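Local atomic coordinates of succinoglycan biosynthesis protein (Bacillus cereus ATCC 14579, PDB entry 2QGM), a protein that belongs to the erythromycin esterase family, is named for succinoglycan biosynthesis, and probably acts as a hydrolase on a substrate not yet established. Residues Glu197-Tyr202 against Asn229-Val233. Numbering follows the deposited sequence.
Sequences EVEENY and NAERV
Two helical segments, Glu197-Tyr202 and Asn229-Val233, run nearly antiparallel, their axes 154° apart in direction and 9.1 Å at closest approach. The register sets the CA of Asn201 5.0 Å from the CA of Asn229, and, one turn away, the CA of Val198 6.0 Å from the CA of Val233. Asn201 (chi1 m) gives up the most surface: its CA-to-CB bond points at the other helix, and its CB lies 3.6 Å from CG2 of Val233, while its amide end sits between Asn229 and Arg232. Val233 (chi1 t) packs its CG1 3.8 Å from CG1 of Val198 and 3.7 Å from CZ of Tyr202; its CG2 makes a CH-pi contact over the ring face of Tyr202, 4.2 Å from the centroid. This is near-antiparallel helix-helix packing of helix 195-203 on helix 220-236, with helix 212-215 between them in sequence, in an all-helical part of the chain; the centre of the contact lies about 30 Å from the centre of the chain. The Tyr202 ring (chi1 m) also meets Phe180 edge-to-face and touches helix 253-269. Polar links border the apolar patch: Asn229 ND2 gives a weak hydrogen bond to Asn201 O (3.4 Å), and one water bridges the same two atoms. A second water, accepting from Tyr202 OH at 2.8 Å, donates to Ala230 O at 2.7 Å. On the more exposed side, Glu197 OE2 lies 3.5 Å from Arg232 CD, touching the aliphatic part of that side chain.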
loop_
_atom_site.group_PDB
_atom_site.type_symbol
_atom_site.label_atom_id
_atom_site.label_comp_id
_atom_site.label_asym_id
_atom_site.label_seq_id
_atom_site.Cartn_x
_atom_site.Cartn_y
_atom_site.Cartn_z
ATOM N N GLU A 197 5.434 12.965 32.683
ATOM C CA GLU A 197 4.194 13.318 32.013
ATOM C C GLU A 197 3.883 12.419 30.824
ATOM O O GLU A 197 2.738 12.010 30.636
ATOM C CB GLU A 197 4.239 14.782 31.569
ATOM C CG GLU A 197 3.024 15.232 30.776
ATOM C CD GLU A 197 2.960 16.739 30.625
ATOM O OE1 GLU A 197 4.027 17.385 30.661
ATOM O OE2 GLU A 197 1.844 17.279 30.459
ATOM N N VAL A 198 4.895 12.110 30.021
ATOM C CA VAL A 198 4.671 11.264 28.860
ATOM C C VAL A 198 4.221 9.861 29.260
ATOM O O VAL A 198 3.238 9.346 28.731
ATOM C CB VAL A 198 5.937 11.161 27.979
ATOM C CG1 VAL A 198 5.678 10.233 26.796
ATOM C CG2 VAL A 198 6.329 12.544 27.478
ATOM N N GLU A 199 4.936 9.245 30.197
ATOM C CA GLU A 199 4.590 7.899 30.645
ATOM C C GLU A 199 3.190 7.852 31.242
ATOM O O GLU A 199 2.458 6.879 31.065
ATOM C CB GLU A 199 5.613 7.398 31.660
ATOM C CG GLU A 199 6.974 7.140 31.035
ATOM C CD GLU A 199 7.929 6.468 31.988
ATOM O OE1 GLU A 199 8.359 7.121 32.970
ATOM O OE2 GLU A 199 8.259 5.286 31.749
ATOM N N GLU A 200 2.819 8.915 31.948
ATOM C CA GLU A 200 1.498 8.996 32.555
ATOM C C GLU A 200 0.431 9.024 31.464
ATOM O O GLU A 200 -0.584 8.336 31.559
ATOM C CB GLU A 200 1.382 10.257 33.413
ATOM C CG GLU A 200 0.000 10.461 34.005
ATOM C CD GLU A 200 -0.348 9.413 35.043
ATOM O OE1 GLU A 200 0.285 9.417 36.118
ATOM O OE2 GLU A 200 -1.236 8.576 34.772
ATOM N N ASN A 201 0.659 9.816 30.423
ATOM C CA ASN A 201 -0.311 9.915 29.340
ATOM C C ASN A 201 -0.479 8.653 28.509
ATOM O O ASN A 201 -1.537 8.446 27.922
ATOM C CB ASN A 201 0.036 11.076 28.408
ATOM C CG ASN A 201 -0.361 12.416 28.984
ATOM O OD1 ASN A 201 0.458 13.128 29.565
ATOM N ND2 ASN A 201 -1.636 12.757 28.844
ATOM N N TYR A 202 0.554 7.815 28.460
ATOM C CA TYR A 202 0.513 6.572 27.677
ATOM C C TYR A 202 0.228 5.278 28.437
ATOM O O TYR A 202 -0.131 4.273 27.818
ATOM C CB TYR A 202 1.832 6.346 26.939
ATOM C CG TYR A 202 2.102 7.230 25.741
ATOM C CD1 TYR A 202 1.075 7.904 25.074
ATOM C CD2 TYR A 202 3.392 7.342 25.240
ATOM C CE1 TYR A 202 1.340 8.665 23.926
ATOM C CE2 TYR A 202 3.667 8.090 24.105
ATOM C CZ TYR A 202 2.643 8.747 23.451
ATOM O OH TYR A 202 2.957 9.457 22.315
ATOM N N ASN A 229 -4.878 12.614 25.821
ATOM C CA ASN A 229 -3.551 12.238 26.301
ATOM C C ASN A 229 -2.560 12.108 25.142
ATOM O O ASN A 229 -1.415 12.555 25.241
ATOM C CB ASN A 229 -3.619 10.912 27.070
ATOM C CG ASN A 229 -4.307 11.047 28.420
ATOM O OD1 ASN A 229 -4.922 12.072 28.720
ATOM N ND2 ASN A 229 -4.209 10.005 29.239
ATOM N N ALA A 230 -3.004 11.496 24.045
ATOM C CA ALA A 230 -2.149 11.289 22.872
ATOM C C ALA A 230 -1.797 12.605 22.206
ATOM O O ALA A 230 -0.665 12.817 21.773
ATOM C CB ALA A 230 -2.847 10.379 21.870
ATOM N N GLU A 231 -2.785 13.485 22.105
ATOM C CA GLU A 231 -2.564 14.785 21.494
ATOM C C GLU A 231 -1.577 15.580 22.346
ATOM O O GLU A 231 -0.738 16.308 21.818
ATOM C CB GLU A 231 -3.898 15.527 21.368
ATOM C CG GLU A 231 -3.782 16.957 20.869
ATOM C CD GLU A 231 -5.110 17.522 20.406
ATOM O OE1 GLU A 231 -6.162 17.071 20.908
ATOM O OE2 GLU A 231 -5.098 18.425 19.541
ATOM N N ARG A 232 -1.680 15.409 23.664
ATOM C CA ARG A 232 -0.824 16.098 24.628
ATOM C C ARG A 232 0.647 15.765 24.391
ATOM O O ARG A 232 1.488 16.657 24.291
ATOM C CB ARG A 232 -1.213 15.693 26.053
ATOM C CG ARG A 232 -0.549 16.526 27.143
ATOM C CD ARG A 232 -0.754 15.901 28.518
ATOM N NE ARG A 232 -2.108 15.380 28.693
ATOM C CZ ARG A 232 -3.212 16.117 28.649
ATOM N NH1 ARG A 232 -3.137 17.422 28.441
ATOM N NH2 ARG A 232 -4.399 15.544 28.798
ATOM N N VAL A 233 0.955 14.479 24.295
ATOM C CA VAL A 233 2.329 14.054 24.063
ATOM C C VAL A 233 2.863 14.485 22.698
ATOM O O VAL A 233 4.023 14.872 22.583
ATOM C CB VAL A 233 2.471 12.529 24.185
ATOM C CG1 VAL A 233 3.930 12.129 23.997
ATOM C CG2 VAL A 233 1.963 12.075 25.540
HETATM O O HOH W 1 -3.484 6.862 29.076
HETATM O O HOH W 2 0.769 10.709 21.013
#